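Local coordinates for protein cortical-lytic enzyme (Bacillus cereus, PDB 4S3J) that hydrolyses partially degraded spore-cortex peptidoglycan as an N-acetylglucosaminidase during germination, recognising the muramic acid delta-lactam peculiar to spores, at residues H267-I275 with Y308-K317. Residues are numbered along the deposited sequence; the frame is centred on the assembly and turned at random.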
loop_
_atom_site.group_PDB
_atom_site.type_symbol
_atom_site.label_atom_id
_atom_site.label_comp_id
_atom_site.label_asym_id
_atom_site.label_seq_id
_atom_site.Cartn_x
_atom_site.Cartn_y
_atom_site.Cartn_z
ATOM N N HIS A 267 -8.882 15.497 12.231
ATOM C CA HIS A 267 -9.274 14.280 11.512
ATOM C C HIS A 267 -10.248 13.477 12.377
ATOM O O HIS A 267 -9.860 12.610 13.163
ATOM C CB HIS A 267 -8.056 13.442 11.122
ATOM C CG HIS A 267 -7.353 13.953 9.912
ATOM N ND1 HIS A 267 -6.386 13.216 9.233
ATOM C CD2 HIS A 267 -7.455 15.116 9.231
ATOM C CE1 HIS A 267 -5.948 13.903 8.215
ATOM N NE2 HIS A 267 -6.570 15.075 8.182
ATOM N N ASP A 268 -11.523 13.789 12.200
ATOM C CA ASP A 268 -12.600 13.259 13.021
ATOM C C ASP A 268 -13.099 11.954 12.416
ATOM O O ASP A 268 -13.915 11.953 11.491
ATOM C CB ASP A 268 -13.711 14.312 13.108
ATOM C CG ASP A 268 -14.791 13.992 14.143
ATOM O OD1 ASP A 268 -15.040 12.802 14.448
ATOM O OD2 ASP A 268 -15.394 14.976 14.660
ATOM N N TYR A 269 -12.586 10.834 12.928
ATOM C CA TYR A 269 -12.894 9.527 12.370
ATOM C C TYR A 269 -14.406 9.275 12.304
ATOM O O TYR A 269 -14.937 8.922 11.250
ATOM C CB TYR A 269 -12.229 8.421 13.202
ATOM C CG TYR A 269 -10.813 7.997 12.792
ATOM C CD1 TYR A 269 -9.804 8.929 12.575
ATOM C CD2 TYR A 269 -10.490 6.651 12.681
ATOM C CE1 TYR A 269 -8.519 8.529 12.222
ATOM C CE2 TYR A 269 -9.224 6.246 12.331
ATOM C CZ TYR A 269 -8.238 7.173 12.109
ATOM O OH TYR A 269 -6.970 6.744 11.773
ATOM N N LYS A 270 -15.102 9.517 13.418
ATOM C CA LYS A 270 -16.526 9.216 13.511
ATOM C C LYS A 270 -17.332 10.080 12.547
ATOM O O LYS A 270 -18.177 9.584 11.813
ATOM C CB LYS A 270 -17.024 9.464 14.934
ATOM C CG LYS A 270 -18.433 8.958 15.229
ATOM C CD LYS A 270 -18.814 9.281 16.671
ATOM C CE LYS A 270 -18.083 8.421 17.681
ATOM N NZ LYS A 270 -18.426 8.825 19.073
ATOM N N ALA A 271 -17.067 11.382 12.548
ATOM C CA ALA A 271 -17.806 12.286 11.680
ATOM C C ALA A 271 -17.553 12.014 10.203
ATOM O O ALA A 271 -18.486 11.981 9.410
ATOM C CB ALA A 271 -17.465 13.741 12.015
ATOM N N GLN A 272 -16.287 11.850 9.824
ATOM C CA GLN A 272 -15.988 11.623 8.416
ATOM C C GLN A 272 -16.580 10.296 7.956
ATOM O O GLN A 272 -17.132 10.205 6.862
ATOM C CB GLN A 272 -14.469 11.669 8.164
ATOM C CG GLN A 272 -13.862 13.066 8.369
ATOM C CD GLN A 272 -12.503 13.253 7.701
ATOM O OE1 GLN A 272 -12.141 12.509 6.794
ATOM N NE2 GLN A 272 -11.739 14.231 8.178
ATOM N N GLY A 273 -16.513 9.281 8.813
ATOM C CA GLY A 273 -17.034 7.966 8.475
ATOM C C GLY A 273 -18.520 7.963 8.161
ATOM O O GLY A 273 -19.026 7.111 7.424
ATOM N N GLN A 274 -19.228 8.924 8.741
ATOM C CA GLN A 274 -20.646 9.076 8.520
ATOM C C GLN A 274 -20.952 9.783 7.190
ATOM O O GLN A 274 -22.051 9.664 6.652
ATOM C CB GLN A 274 -21.259 9.834 9.706
ATOM C CG GLN A 274 -22.759 9.711 9.811
ATOM C CD GLN A 274 -23.291 10.225 11.137
ATOM O OE1 GLN A 274 -22.575 10.245 12.139
ATOM N NE2 GLN A 274 -24.552 10.636 11.152
ATOM N N ILE A 275 -19.998 10.573 6.705
ATOM C CA ILE A 275 -20.189 11.382 5.510
ATOM C C ILE A 275 -19.648 10.739 4.233
ATOM O O ILE A 275 -20.310 10.730 3.203
ATOM C CB ILE A 275 -19.523 12.758 5.678
ATOM C CG1 ILE A 275 -20.083 13.481 6.908
ATOM C CG2 ILE A 275 -19.725 13.613 4.427
ATOM C CD1 ILE A 275 -19.245 14.645 7.380
ATOM N N TYR A 308 -9.224 0.326 15.834
ATOM C CA TYR A 308 -9.769 1.592 16.299
ATOM C C TYR A 308 -10.682 2.161 15.220
ATOM O O TYR A 308 -11.787 2.597 15.519
ATOM C CB TYR A 308 -8.683 2.599 16.647
ATOM C CG TYR A 308 -9.293 3.965 16.870
ATOM C CD1 TYR A 308 -10.055 4.226 17.994
ATOM C CD2 TYR A 308 -9.164 4.955 15.927
ATOM C CE1 TYR A 308 -10.641 5.467 18.188
ATOM C CE2 TYR A 308 -9.745 6.208 16.102
ATOM C CZ TYR A 308 -10.488 6.447 17.236
ATOM O OH TYR A 308 -11.072 7.687 17.415
ATOM N N ALA A 309 -10.241 2.122 13.964
ATOM C CA ALA A 309 -11.052 2.662 12.872
ATOM C C ALA A 309 -12.431 1.984 12.788
ATOM O O ALA A 309 -13.445 2.654 12.617
ATOM C CB ALA A 309 -10.319 2.529 11.558
ATOM N N LYS A 310 -12.462 0.656 12.919
ATOM C CA LYS A 310 -13.711 -0.114 12.892
ATOM C C LYS A 310 -14.649 0.275 14.019
ATOM O O LYS A 310 -15.856 0.120 13.898
ATOM C CB LYS A 310 -13.393 -1.615 12.959
ATOM C CG LYS A 310 -12.892 -2.132 11.655
ATOM C CD LYS A 310 -12.527 -3.616 11.735
ATOM C CE LYS A 310 -13.631 -4.475 12.279
ATOM N NZ LYS A 310 -13.204 -5.907 12.287
ATOM N N SER A 311 -14.100 0.738 15.135
ATOM C CA SER A 311 -14.945 1.174 16.247
ATOM C C SER A 311 -15.629 2.500 15.953
ATOM O O SER A 311 -16.606 2.843 16.612
ATOM C CB SER A 311 -14.125 1.275 17.540
ATOM O OG SER A 311 -13.373 2.474 17.621
ATOM N N GLN A 312 -15.140 3.227 14.950
ATOM C CA GLN A 312 -15.624 4.571 14.642
ATOM C C GLN A 312 -16.456 4.643 13.370
ATOM O O GLN A 312 -17.144 5.636 13.152
ATOM C CB GLN A 312 -14.448 5.552 14.494
ATOM C CG GLN A 312 -13.533 5.653 15.697
ATOM C CD GLN A 312 -14.247 6.139 16.945
ATOM O OE1 GLN A 312 -14.713 7.279 17.014
ATOM N NE2 GLN A 312 -14.370 5.257 17.925
ATOM N N MET A 313 -16.332 3.644 12.501
ATOM C CA MET A 313 -16.984 3.666 11.189
ATOM C C MET A 313 -17.126 2.257 10.624
ATOM O O MET A 313 -16.448 1.323 11.079
ATOM C CB MET A 313 -16.191 4.535 10.206
ATOM C CG MET A 313 -14.929 3.830 9.696
ATOM S SD MET A 313 -13.891 4.927 8.700
ATOM C CE MET A 313 -13.222 6.018 9.960
ATOM N N PRO A 314 -18.005 2.087 9.620
ATOM C CA PRO A 314 -18.194 0.762 9.002
ATOM C C PRO A 314 -16.918 0.214 8.357
ATOM O O PRO A 314 -16.198 0.957 7.692
ATOM C CB PRO A 314 -19.267 1.006 7.937
ATOM C CG PRO A 314 -19.931 2.283 8.314
ATOM C CD PRO A 314 -18.903 3.106 9.050
ATOM N N PRO A 315 -16.636 -1.084 8.540
ATOM C CA PRO A 315 -15.376 -1.633 8.031
ATOM C C PRO A 315 -15.176 -1.502 6.522
ATOM O O PRO A 315 -14.036 -1.321 6.086
ATOM C CB PRO A 315 -15.457 -3.121 8.408
ATOM C CG PRO A 315 -16.448 -3.203 9.487
ATOM C CD PRO A 315 -17.421 -2.091 9.276
ATOM N N GLN A 316 -16.259 -1.571 5.747
ATOM C CA GLN A 316 -16.164 -1.510 4.283
ATOM C C GLN A 316 -15.641 -0.163 3.787
ATOM O O GLN A 316 -15.171 -0.054 2.651
ATOM C CB GLN A 316 -17.524 -1.774 3.636
ATOM C CG GLN A 316 -18.627 -0.831 4.072
ATOM C CD GLN A 316 -19.419 -1.344 5.261
ATOM O OE1 GLN A 316 -18.861 -1.885 6.217
ATOM N NE2 GLN A 316 -20.730 -1.161 5.212
ATOM N N LYS A 317 -15.751 0.873 4.613
ATOM C CA LYS A 317 -15.275 2.189 4.223
ATOM C C LYS A 317 -13.764 2.357 4.401
ATOM O O LYS A 317 -13.205 3.368 3.993
ATOM C CB LYS A 317 -15.985 3.281 5.017
ATOM C CG LYS A 317 -17.438 3.395 4.699
ATOM C CD LYS A 317 -18.004 4.728 5.185
ATOM C CE LYS A 317 -19.492 4.862 4.829
ATOM N NZ LYS A 317 -20.056 6.206 5.138
HETATM O O HOH W 1 -11.040 10.361 15.731
HETATM O O HOH W 2 -18.703 6.991 11.435
HETATM O O HOH W 3 -13.644 9.897 16.163
#
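Lys317 NZ reaches Gly273 O at 2.7 Å, the one direct hydrogen bond between 267-275 and 308-317. With its chain extended beyond CG, the lysine meets this carbonyl 25° away from the carbonyl plane, and its NZ also bonds to Val276 O, tying together two carbonyls of the turn around 273-276. With no side chain on Gly273, Met313 CB packs directly on its CA at 3.9 Å. From there Met313 bends at its last torsion (chi3 72°), which brings CE to within 3.9 Å of Tyr269 CD2.

At the start of helix 269-275, Tyr308 CE2 sits 3.5 Å from Tyr269 CD2, over one face of the Tyr269 ring and offset toward its rim; the two planes are inclined obliquely at 50°. Ala309 CB closes on the edge of the Tyr269 ring, whose hydroxyl bonds to Val252 O. The Tyr308 hydroxyl bonds to Ser257, and Gln312 CG rests over the rim of one face of the Tyr308 ring. Gln312 folds back at its second torsion; its NE2 gives a nearly straight bond to Ser311 OG, leaving OE1 to accept from a water that also takes the Lys270 N-H. Another water bridges Lys270 O and Gln312 O, at 2.7 Å from each.

The contact joins helix 269-275 to helix 299-312 and the turn that follows it, on the outside of the glycosidase family 18 TIM barrel, with Leu251 and Ile281 of its strands beneath Tyr269. Apolar groups fill the inner side, water mediates much of the polar pairing, and the lysine's charge probably offsets the partial negative charge of both carbonyl oxygens.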